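Long-range contacts in putative metalloprotease II (Bacteroides fragilis, PDB 4ON1), which probably acts as a secreted zinc-dependent endopeptidase of the fragilysin family, captured here with its N-terminal pro-domain still attached: residues 173-177 with 338-344; 298-302 with 317-323; 347-352 with 360-366. One frame throughout, in Å; residues are numbered along the deposited sequence.

Contact 1 of 3, residues 173-177 with 338-344; sequences PIKDY and HLLGAEH. With ZN (zinc ion), chain C.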
loop_
_atom_site.group_PDB
_atom_site.type_symbol
_atom_site.label_atom_id
_atom_site.label_comp_id
_atom_site.label_asym_id
_atom_site.label_seq_id
_atom_site.Cartn_x
_atom_site.Cartn_y
_atom_site.Cartn_z
ATOM N N PRO A 173 -1.848 21.385 -5.832
ATOM C CA PRO A 173 -0.947 20.593 -6.674
ATOM C C PRO A 173 0.052 19.773 -5.861
ATOM O O PRO A 173 0.679 20.277 -4.925
ATOM C CB PRO A 173 -0.239 21.650 -7.525
ATOM C CG PRO A 173 -0.277 22.896 -6.706
ATOM C CD PRO A 173 -1.501 22.818 -5.822
ATOM N N ILE A 174 0.188 18.506 -6.240
ATOM C CA ILE A 174 1.095 17.578 -5.582
ATOM C C ILE A 174 2.507 17.916 -6.061
ATOM O O ILE A 174 2.732 18.089 -7.260
ATOM C CB ILE A 174 0.715 16.106 -5.896
ATOM C CG1 ILE A 174 -0.694 15.798 -5.376
ATOM C CG2 ILE A 174 1.746 15.131 -5.336
ATOM C CD1 ILE A 174 -1.161 14.384 -5.653
ATOM N N LYS A 175 3.449 18.025 -5.129
ATOM C CA LYS A 175 4.773 18.561 -5.444
ATOM C C LYS A 175 5.866 17.638 -4.915
ATOM O O LYS A 175 6.589 17.982 -3.976
ATOM C CB LYS A 175 4.919 19.959 -4.841
ATOM C CG LYS A 175 5.913 20.865 -5.536
ATOM C CD LYS A 175 5.640 22.329 -5.186
ATOM C CE LYS A 175 4.267 22.784 -5.681
ATOM N NZ LYS A 175 3.182 22.595 -4.672
ATOM N N ASP A 176 5.983 16.467 -5.534
ATOM C CA ASP A 176 6.583 15.315 -4.876
ATOM C C ASP A 176 7.760 14.691 -5.639
ATOM O O ASP A 176 8.002 13.485 -5.528
ATOM C CB ASP A 176 5.498 14.258 -4.627
ATOM C CG ASP A 176 4.776 13.835 -5.904
ATOM O OD1 ASP A 176 4.869 14.545 -6.921
ATOM O OD2 ASP A 176 4.095 12.797 -5.875
ATOM N N TYR A 177 8.496 15.523 -6.374
ATOM C CA TYR A 177 9.742 15.125 -7.034
ATOM C C TYR A 177 10.557 16.382 -7.366
ATOM O O TYR A 177 9.985 17.460 -7.496
ATOM C CB TYR A 177 9.461 14.322 -8.311
ATOM C CG TYR A 177 8.578 15.039 -9.309
ATOM C CD1 TYR A 177 9.116 15.931 -10.228
ATOM C CD2 TYR A 177 7.207 14.824 -9.334
ATOM C CE1 TYR A 177 8.310 16.600 -11.147
ATOM C CE2 TYR A 177 6.393 15.486 -10.248
ATOM C CZ TYR A 177 6.950 16.367 -11.149
ATOM O OH TYR A 177 6.144 17.020 -12.052
ATOM N N HIS A 338 6.309 7.623 -10.011
ATOM C CA HIS A 338 7.323 8.592 -10.410
ATOM C C HIS A 338 8.691 7.915 -10.628
ATOM O O HIS A 338 9.357 8.156 -11.639
ATOM C CB HIS A 338 7.455 9.703 -9.363
ATOM C CG HIS A 338 6.351 10.712 -9.392
ATOM N ND1 HIS A 338 5.883 11.282 -10.566
ATOM C CD2 HIS A 338 5.639 11.290 -8.396
ATOM C CE1 HIS A 338 4.935 12.149 -10.287
ATOM N NE2 HIS A 338 4.760 12.177 -8.971
ATOM N N LEU A 339 9.091 7.044 -9.702
ATOM C CA LEU A 339 10.401 6.393 -9.793
ATOM C C LEU A 339 10.511 5.550 -11.069
ATOM O O LEU A 339 11.595 5.416 -11.640
ATOM C CB LEU A 339 10.657 5.524 -8.562
ATOM C CG LEU A 339 10.781 6.235 -7.209
ATOM C CD1 LEU A 339 10.939 5.223 -6.070
ATOM C CD2 LEU A 339 11.968 7.192 -7.232
ATOM N N LEU A 340 9.382 5.014 -11.530
ATOM C CA LEU A 340 9.347 4.202 -12.747
ATOM C C LEU A 340 9.200 5.040 -14.018
ATOM O O LEU A 340 9.291 4.510 -15.131
ATOM C CB LEU A 340 8.200 3.196 -12.674
ATOM C CG LEU A 340 8.405 2.018 -11.719
ATOM C CD1 LEU A 340 7.074 1.340 -11.433
ATOM C CD2 LEU A 340 9.381 1.023 -12.320
ATOM N N GLY A 341 8.964 6.339 -13.866
ATOM C CA GLY A 341 8.881 7.222 -15.018
ATOM C C GLY A 341 7.558 7.926 -15.258
ATOM O O GLY A 341 7.468 8.793 -16.134
ATOM N N ALA A 342 6.533 7.587 -14.480
ATOM C CA ALA A 342 5.225 8.210 -14.672
ATOM C C ALA A 342 5.238 9.680 -14.259
ATOM O O ALA A 342 5.871 10.067 -13.271
ATOM C CB ALA A 342 4.149 7.452 -13.892
ATOM N N GLU A 343 4.497 10.494 -15.001
ATOM C CA GLU A 343 4.381 11.915 -14.713
ATOM C C GLU A 343 2.954 12.253 -14.303
ATOM O O GLU A 343 2.052 11.433 -14.469
ATOM C CB GLU A 343 4.796 12.737 -15.937
ATOM C CG GLU A 343 6.250 13.172 -15.881
ATOM C CD GLU A 343 6.873 13.300 -17.247
ATOM O OE1 GLU A 343 6.124 13.337 -18.248
ATOM O OE2 GLU A 343 8.118 13.353 -17.316
ATOM N N HIS A 344 2.754 13.444 -13.741
ATOM C CA HIS A 344 1.412 13.867 -13.362
ATOM C C HIS A 344 0.531 13.999 -14.601
ATOM O O HIS A 344 1.010 14.376 -15.667
ATOM C CB HIS A 344 1.458 15.192 -12.590
ATOM C CG HIS A 344 1.979 15.050 -11.191
ATOM N ND1 HIS A 344 2.596 16.079 -10.519
ATOM C CD2 HIS A 344 2.000 13.982 -10.359
ATOM C CE1 HIS A 344 2.959 15.659 -9.315
ATOM N NE2 HIS A 344 2.606 14.390 -9.195
HETATM ZN ZN ZN C . 3.353 13.103 -7.883
HETATM O O HOH W 1 4.832 15.422 -13.632
HETATM O O HOH W 2 3.132 18.478 -11.925
#
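At the zinc site of this metzincin-type protease, Asp176 meets His338 and His344 of the HExxHxxGxxH consensus. Both carboxylate oxygens of Asp176 bind zinc, OD1 at 2.3 Å and OD2 at 2.2 Å, while NE2 of His338 and NE2 of His344 each lie 2.0 Å from the metal. His334 supplies the remaining protein ligand. The carboxylate stands almost perpendicular to the His338 ring (82°), and OD2 lies at that ring's edge, in its plane. Such chelation by an upstream aspartate is consistent with the aspartate-switch latency of profragilysins, in which a pro-segment aspartate ligates and blocks the catalytic zinc.

The Tyr177 ring packs beside both histidines. With its CG between the backbone N and the carbonyl carbon (chi1 56°), it presents an edge to one face of His338, CD2 lying 3.6 Å from His338 NE2. Its OH reaches water 1 at 2.6 Å, and that water accepts from His344 N. The rotation of His338 is further fixed by its other nitrogen: ND1 donates to Ala342 O at 3.0 Å.

Gly341, with positive phi in a Schellman motif, ends the helix and lets the chain bring His344 back to the metal. The histidines thus project from helix 331-340 and its exit loop, while Ala342 packs on Asn369 and Met373 of helix 367-378.

Contact 2 of 3, residues 298-302 with 317-323; sequences FGYAS and EVAAIST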
loop_
_atom_site.group_PDB
_atom_site.type_symbol
_atom_site.label_atom_id
_atom_site.label_comp_id
_atom_site.label_asym_id
_atom_site.label_seq_id
_atom_site.Cartn_x
_atom_site.Cartn_y
_atom_site.Cartn_z
ATOM N N PHE A 298 2.908 14.420 1.203
ATOM C CA PHE A 298 2.529 13.053 1.560
ATOM C C PHE A 298 3.593 12.046 1.152
ATOM O O PHE A 298 3.671 10.947 1.703
ATOM C CB PHE A 298 1.202 12.674 0.899
ATOM C CG PHE A 298 0.140 13.726 1.029
ATOM C CD1 PHE A 298 -0.031 14.413 2.220
ATOM C CD2 PHE A 298 -0.685 14.027 -0.042
ATOM C CE1 PHE A 298 -1.009 15.390 2.341
ATOM C CE2 PHE A 298 -1.665 14.998 0.070
ATOM C CZ PHE A 298 -1.824 15.680 1.267
ATOM N N GLY A 299 4.403 12.425 0.173
ATOM C CA GLY A 299 5.439 11.557 -0.349
ATOM C C GLY A 299 6.376 12.375 -1.207
ATOM O O GLY A 299 6.035 13.484 -1.617
ATOM N N TYR A 300 7.565 11.846 -1.466
ATOM C CA TYR A 300 8.549 12.557 -2.270
ATOM C C TYR A 300 9.540 11.575 -2.862
ATOM O O TYR A 300 10.115 10.762 -2.141
ATOM C CB TYR A 300 9.274 13.614 -1.429
ATOM C CG TYR A 300 10.227 14.490 -2.222
ATOM C CD1 TYR A 300 9.764 15.548 -2.989
ATOM C CD2 TYR A 300 11.594 14.258 -2.186
ATOM C CE1 TYR A 300 10.640 16.346 -3.707
ATOM C CE2 TYR A 300 12.474 15.037 -2.893
ATOM C CZ TYR A 300 11.995 16.082 -3.651
ATOM O OH TYR A 300 12.890 16.861 -4.345
ATOM N N ALA A 301 9.727 11.654 -4.176
ATOM C CA ALA A 301 10.601 10.731 -4.895
ATOM C C ALA A 301 11.898 11.412 -5.311
ATOM O O ALA A 301 11.903 12.600 -5.643
ATOM C CB ALA A 301 9.879 10.172 -6.121
ATOM N N SER A 302 12.994 10.655 -5.310
ATOM C CA SER A 302 14.310 11.214 -5.626
ATOM C C SER A 302 14.417 11.687 -7.067
ATOM O O SER A 302 15.252 12.530 -7.382
ATOM C CB SER A 302 15.416 10.201 -5.339
ATOM O OG SER A 302 15.287 9.066 -6.157
ATOM N N GLU A 317 20.727 5.729 -4.731
ATOM C CA GLU A 317 20.263 6.939 -5.411
ATOM C C GLU A 317 18.786 6.879 -5.750
ATOM O O GLU A 317 18.160 7.913 -5.977
ATOM C CB GLU A 317 21.074 7.185 -6.683
ATOM C CG GLU A 317 22.470 7.723 -6.414
ATOM C CD GLU A 317 23.370 7.626 -7.626
ATOM O OE1 GLU A 317 22.850 7.422 -8.745
ATOM O OE2 GLU A 317 24.599 7.743 -7.455
ATOM N N VAL A 318 18.237 5.667 -5.816
ATOM C CA VAL A 318 16.811 5.504 -6.080
ATOM C C VAL A 318 16.065 5.347 -4.767
ATOM O O VAL A 318 16.123 4.304 -4.128
ATOM C CB VAL A 318 16.512 4.285 -6.988
ATOM C CG1 VAL A 318 15.006 4.132 -7.194
ATOM C CG2 VAL A 318 17.219 4.429 -8.323
ATOM N N ALA A 319 15.380 6.403 -4.352
ATOM C CA ALA A 319 14.732 6.398 -3.057
ATOM C C ALA A 319 13.540 7.322 -3.032
ATOM O O ALA A 319 13.389 8.201 -3.886
ATOM C CB ALA A 319 15.724 6.788 -1.950
ATOM N N ALA A 320 12.693 7.116 -2.037
ATOM C CA ALA A 320 11.557 7.984 -1.821
ATOM C C ALA A 320 11.201 7.971 -0.349
ATOM O O ALA A 320 11.712 7.165 0.418
ATOM C CB ALA A 320 10.367 7.545 -2.662
ATOM N N ILE A 321 10.328 8.884 0.040
ATOM C CA ILE A 321 9.708 8.829 1.346
ATOM C C ILE A 321 8.200 8.826 1.114
ATOM O O ILE A 321 7.715 9.407 0.139
ATOM C CB ILE A 321 10.143 10.006 2.221
ATOM C CG1 ILE A 321 9.639 11.322 1.635
ATOM C CG2 ILE A 321 11.672 10.079 2.293
ATOM C CD1 ILE A 321 10.180 12.548 2.361
ATOM N N SER A 322 7.458 8.163 1.992
ATOM C CA SER A 322 6.019 8.049 1.797
ATOM C C SER A 322 5.274 7.885 3.101
ATOM O O SER A 322 5.718 7.158 3.987
ATOM C CB SER A 322 5.700 6.862 0.882
ATOM O OG SER A 322 4.297 6.769 0.681
ATOM N N THR A 323 4.127 8.546 3.204
ATOM C CA THR A 323 3.201 8.277 4.294
ATOM C C THR A 323 2.579 6.895 4.088
ATOM O O THR A 323 2.563 6.376 2.967
ATOM C CB THR A 323 2.091 9.338 4.370
ATOM O OG1 THR A 323 1.342 9.180 5.588
ATOM C CG2 THR A 323 1.170 9.230 3.161
HETATM O O HOH W 3 17.174 9.030 -8.084
#
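Tyr300 and Ile321 form the hydrogen-bonded pair at the middle of a short antiparallel strand contact: Tyr300 N gives to Ile321 O, and Ile321 N returns the bond to Tyr300 O, each at 2.9 Å. Thr323 N to Phe298 O and Ser302 N to Ala319 O extend the pairing at its two ends. Between these bonds lie the non-hydrogen-bonded pairs Gly299 with Ser322 and Ala301 with Ala320, where the backbones come close enough for Ala320 CA to stand 3.1 Å from Tyr300 O.

Apolar side-chain contacts lie on both faces. Ile321 holds CG1 between its backbone N and carbonyl carbon (chi1 65°), which lays CG1 alongside Tyr300 CB at 3.8 Å, while the Tyr300 ring leads away toward helix 259-271. On the other face, the methyl groups of Ala301 and Ala320 meet at 4.4 Å. Thr323 turns CG2 to Phe298 O, and its OG1 bonds to Gly290 O and Ser325 N instead. At the opposite end, water 3 lies 2.7 Å from Ser302 OG and donates to Glu317 O at 2.6 Å.

Further out, strand 284-288 pairs with the other side of 319-323, and helix 331-340 covers the face carrying Ala301 and Ser322. The position and antiparallel sense of strand 299-301 are consistent with the strand that borders the active-site cleft in metzincins. Because its bonds to 319-323 use N and O of Tyr300, the intervening Ala301 N points outward and pairs with Asp176 O, an arrangement consistent with a pro-segment lying where substrate backbone would bind.

Contact 3 of 3, residues 347-352 with 360-366; sequences NEQDLM and VTPNHLS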
loop_
_atom_site.group_PDB
_atom_site.type_symbol
_atom_site.label_atom_id
_atom_site.label_comp_id
_atom_site.label_asym_id
_atom_site.label_seq_id
_atom_site.Cartn_x
_atom_site.Cartn_y
_atom_site.Cartn_z
ATOM N N ASN A 347 -6.109 13.505 -15.477
ATOM C CA ASN A 347 -7.227 12.592 -15.281
ATOM C C ASN A 347 -7.399 12.289 -13.792
ATOM O O ASN A 347 -6.532 11.663 -13.179
ATOM C CB ASN A 347 -6.987 11.312 -16.083
ATOM C CG ASN A 347 -8.151 10.346 -16.022
ATOM O OD1 ASN A 347 -9.075 10.500 -15.223
ATOM N ND2 ASN A 347 -8.104 9.326 -16.874
ATOM N N GLU A 348 -8.525 12.701 -13.214
ATOM C CA GLU A 348 -8.703 12.599 -11.763
ATOM C C GLU A 348 -8.839 11.161 -11.262
ATOM O O GLU A 348 -8.724 10.908 -10.065
ATOM C CB GLU A 348 -9.917 13.409 -11.303
ATOM C CG GLU A 348 -11.253 12.727 -11.543
ATOM C CD GLU A 348 -12.416 13.534 -10.998
ATOM O OE1 GLU A 348 -12.223 14.739 -10.716
ATOM O OE2 GLU A 348 -13.521 12.964 -10.853
ATOM N N GLN A 349 -9.084 10.220 -12.169
ATOM C CA GLN A 349 -9.185 8.815 -11.775
ATOM C C GLN A 349 -7.811 8.159 -11.801
ATOM O O GLN A 349 -7.604 7.081 -11.240
ATOM C CB GLN A 349 -10.134 8.058 -12.706
ATOM C CG GLN A 349 -11.602 8.102 -12.302
ATOM C CD GLN A 349 -12.498 7.357 -13.282
ATOM O OE1 GLN A 349 -12.269 7.380 -14.494
ATOM N NE2 GLN A 349 -13.519 6.685 -12.759
ATOM N N ASP A 350 -6.864 8.827 -12.447
ATOM C CA ASP A 350 -5.531 8.275 -12.585
ATOM C C ASP A 350 -4.738 8.381 -11.284
ATOM O O ASP A 350 -4.805 9.388 -10.580
ATOM C CB ASP A 350 -4.777 8.982 -13.715
ATOM C CG ASP A 350 -3.561 8.201 -14.182
ATOM O OD1 ASP A 350 -2.576 8.102 -13.407
ATOM O OD2 ASP A 350 -3.592 7.693 -15.325
ATOM N N LEU A 351 -4.000 7.323 -10.977
ATOM C CA LEU A 351 -3.084 7.305 -9.850
ATOM C C LEU A 351 -2.158 8.523 -9.844
ATOM O O LEU A 351 -1.811 9.052 -8.784
ATOM C CB LEU A 351 -2.250 6.027 -9.885
ATOM C CG LEU A 351 -1.137 5.982 -8.843
ATOM C CD1 LEU A 351 -1.751 6.067 -7.441
ATOM C CD2 LEU A 351 -0.322 4.715 -9.002
ATOM N N MET A 352 -1.754 8.957 -11.033
ATOM C CA MET A 352 -0.787 10.042 -11.170
ATOM C C MET A 352 -1.458 11.408 -11.363
ATOM O O MET A 352 -0.855 12.329 -11.920
ATOM C CB MET A 352 0.173 9.751 -12.333
ATOM C CG MET A 352 0.893 8.407 -12.228
ATOM S SD MET A 352 1.706 8.219 -10.627
ATOM C CE MET A 352 2.970 9.486 -10.775
ATOM N N VAL A 360 -9.212 9.480 -7.144
ATOM C CA VAL A 360 -8.029 8.774 -7.616
ATOM C C VAL A 360 -8.150 7.270 -7.372
ATOM O O VAL A 360 -8.593 6.841 -6.308
ATOM C CB VAL A 360 -6.764 9.318 -6.919
ATOM C CG1 VAL A 360 -5.554 8.418 -7.170
ATOM C CG2 VAL A 360 -6.479 10.729 -7.393
ATOM N N THR A 361 -7.779 6.483 -8.381
ATOM C CA THR A 361 -7.741 5.026 -8.274
ATOM C C THR A 361 -6.291 4.588 -8.401
ATOM O O THR A 361 -5.477 5.322 -8.967
ATOM C CB THR A 361 -8.587 4.338 -9.368
ATOM O OG1 THR A 361 -7.954 4.515 -10.642
ATOM C CG2 THR A 361 -9.999 4.912 -9.407
ATOM N N PRO A 362 -5.949 3.398 -7.879
ATOM C CA PRO A 362 -4.545 2.975 -7.954
ATOM C C PRO A 362 -4.185 2.365 -9.303
ATOM O O PRO A 362 -3.569 1.298 -9.358
ATOM C CB PRO A 362 -4.438 1.937 -6.834
ATOM C CG PRO A 362 -5.807 1.334 -6.774
ATOM C CD PRO A 362 -6.766 2.465 -7.080
ATOM N N ASN A 363 -4.542 3.062 -10.378
ATOM C CA ASN A 363 -4.342 2.567 -11.732
ATOM C C ASN A 363 -3.654 3.603 -12.602
ATOM O O ASN A 363 -3.984 4.787 -12.541
ATOM C CB ASN A 363 -5.679 2.186 -12.381
ATOM C CG ASN A 363 -6.432 1.129 -11.598
ATOM O OD1 ASN A 363 -7.206 1.441 -10.685
ATOM N ND2 ASN A 363 -6.219 -0.128 -11.957
ATOM N N HIS A 364 -2.686 3.157 -13.397
ATOM C CA HIS A 364 -2.116 3.996 -14.442
ATOM C C HIS A 364 -3.017 3.920 -15.667
ATOM O O HIS A 364 -3.039 2.907 -16.369
ATOM C CB HIS A 364 -0.688 3.557 -14.793
ATOM C CG HIS A 364 0.299 3.793 -13.694
ATOM N ND1 HIS A 364 0.803 5.044 -13.400
ATOM C CD2 HIS A 364 0.877 2.938 -12.815
ATOM C CE1 HIS A 364 1.647 4.948 -12.387
ATOM N NE2 HIS A 364 1.710 3.682 -12.012
ATOM N N LEU A 365 -3.744 5.001 -15.929
ATOM C CA LEU A 365 -4.701 5.028 -17.022
ATOM C C LEU A 365 -4.142 5.793 -18.217
ATOM O O LEU A 365 -4.748 5.833 -19.288
ATOM C CB LEU A 365 -6.013 5.658 -16.561
ATOM C CG LEU A 365 -6.633 5.084 -15.282
ATOM C CD1 LEU A 365 -7.864 5.904 -14.873
ATOM C CD2 LEU A 365 -6.987 3.602 -15.443
ATOM N N SER A 366 -2.984 6.411 -18.028
ATOM C CA SER A 366 -2.361 7.187 -19.095
ATOM C C SER A 366 -1.465 6.316 -19.975
ATOM O O SER A 366 -0.483 5.741 -19.499
ATOM C CB SER A 366 -1.548 8.340 -18.499
ATOM O OG SER A 366 -0.549 8.765 -19.409
HETATM O O HOH W 4 -6.568 8.371 -19.672
HETATM O O HOH W 5 -0.411 7.136 -15.043
#
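Met352 packs against His364 just below the zinc-binding histidines, in what corresponds to the Met-turn of the metzincins, the tight turn whose methionine underlies the metal site. Two of the side-chain contacts are made to the His364 ring. CG of Met352 reaches its edge, 3.5 Å from His364 CE1, and the sulfur sits obliquely to the same ring. Leu351 brings CD2 obliquely to this imidazole, 3.8 Å from His364 NE2, in an off-centre CH-pi contact. Farther along, Val360 rests CG1 on Leu351 CA, and Leu365 CD1 packs on Gln349 CB. The bent Met352 side chain continues to His334 and His338 on helix 331-340.

Hydrogen bonds to backbone carbonyls join the two loops. Gln349 O is gripped twice by one residue, by Thr361 N at 2.9 Å and by Thr361 OG1 at 2.7 Å; the N-H comes from well above the carbonyl plane, whereas the hydroxyl is only modestly tilted from it. Leu351 N donates to Asn363 O at 3.0 Å in an almost straight bond (171°). Its own carbonyl accepts from His334 ND1, so this turn also positions a first-shell zinc ligand.

The turn geometry is set by Asn347 and Asp350. A type I beta turn runs from one to the other, and each closes an Asx turn with the backbone N two residues on. Asp350 carries its CG opposite the backbone N (chi1 -163°), which brings the buried carboxylate across to the other loop. OD2 takes Leu365 N at 2.8 Å from above the carboxylate plane, 49° out of it, and OD1 takes Met352 N at 2.7 Å on its anti lone pair. Water 5 completes the junction, donating to Asp350 OD1 and lying 2.9 Å from His364 ND1, in the plane of the imidazole.

From the N terminus, the chain passes helix 160-165 and enters the loop holding 173-177, the first half of contact 1, whose partner comes some 160 residues later, at the end of the zinc-binding helix 331-340. Contact 2 forms wholly within that long span, joining strands 299-301 and 319-323 shortly before the helix. Contact 3 follows in series, closing a small loop between 347-352 and 360-366 ahead of helix 367-378. Contact 1 touches both others, meeting strand 299-301 of contact 2 through 173-177 and the loop of contact 3 through 338-344. Contacts 2 and 3 do not meet; sheet edge and Met-turn lie on different sides of the metal site.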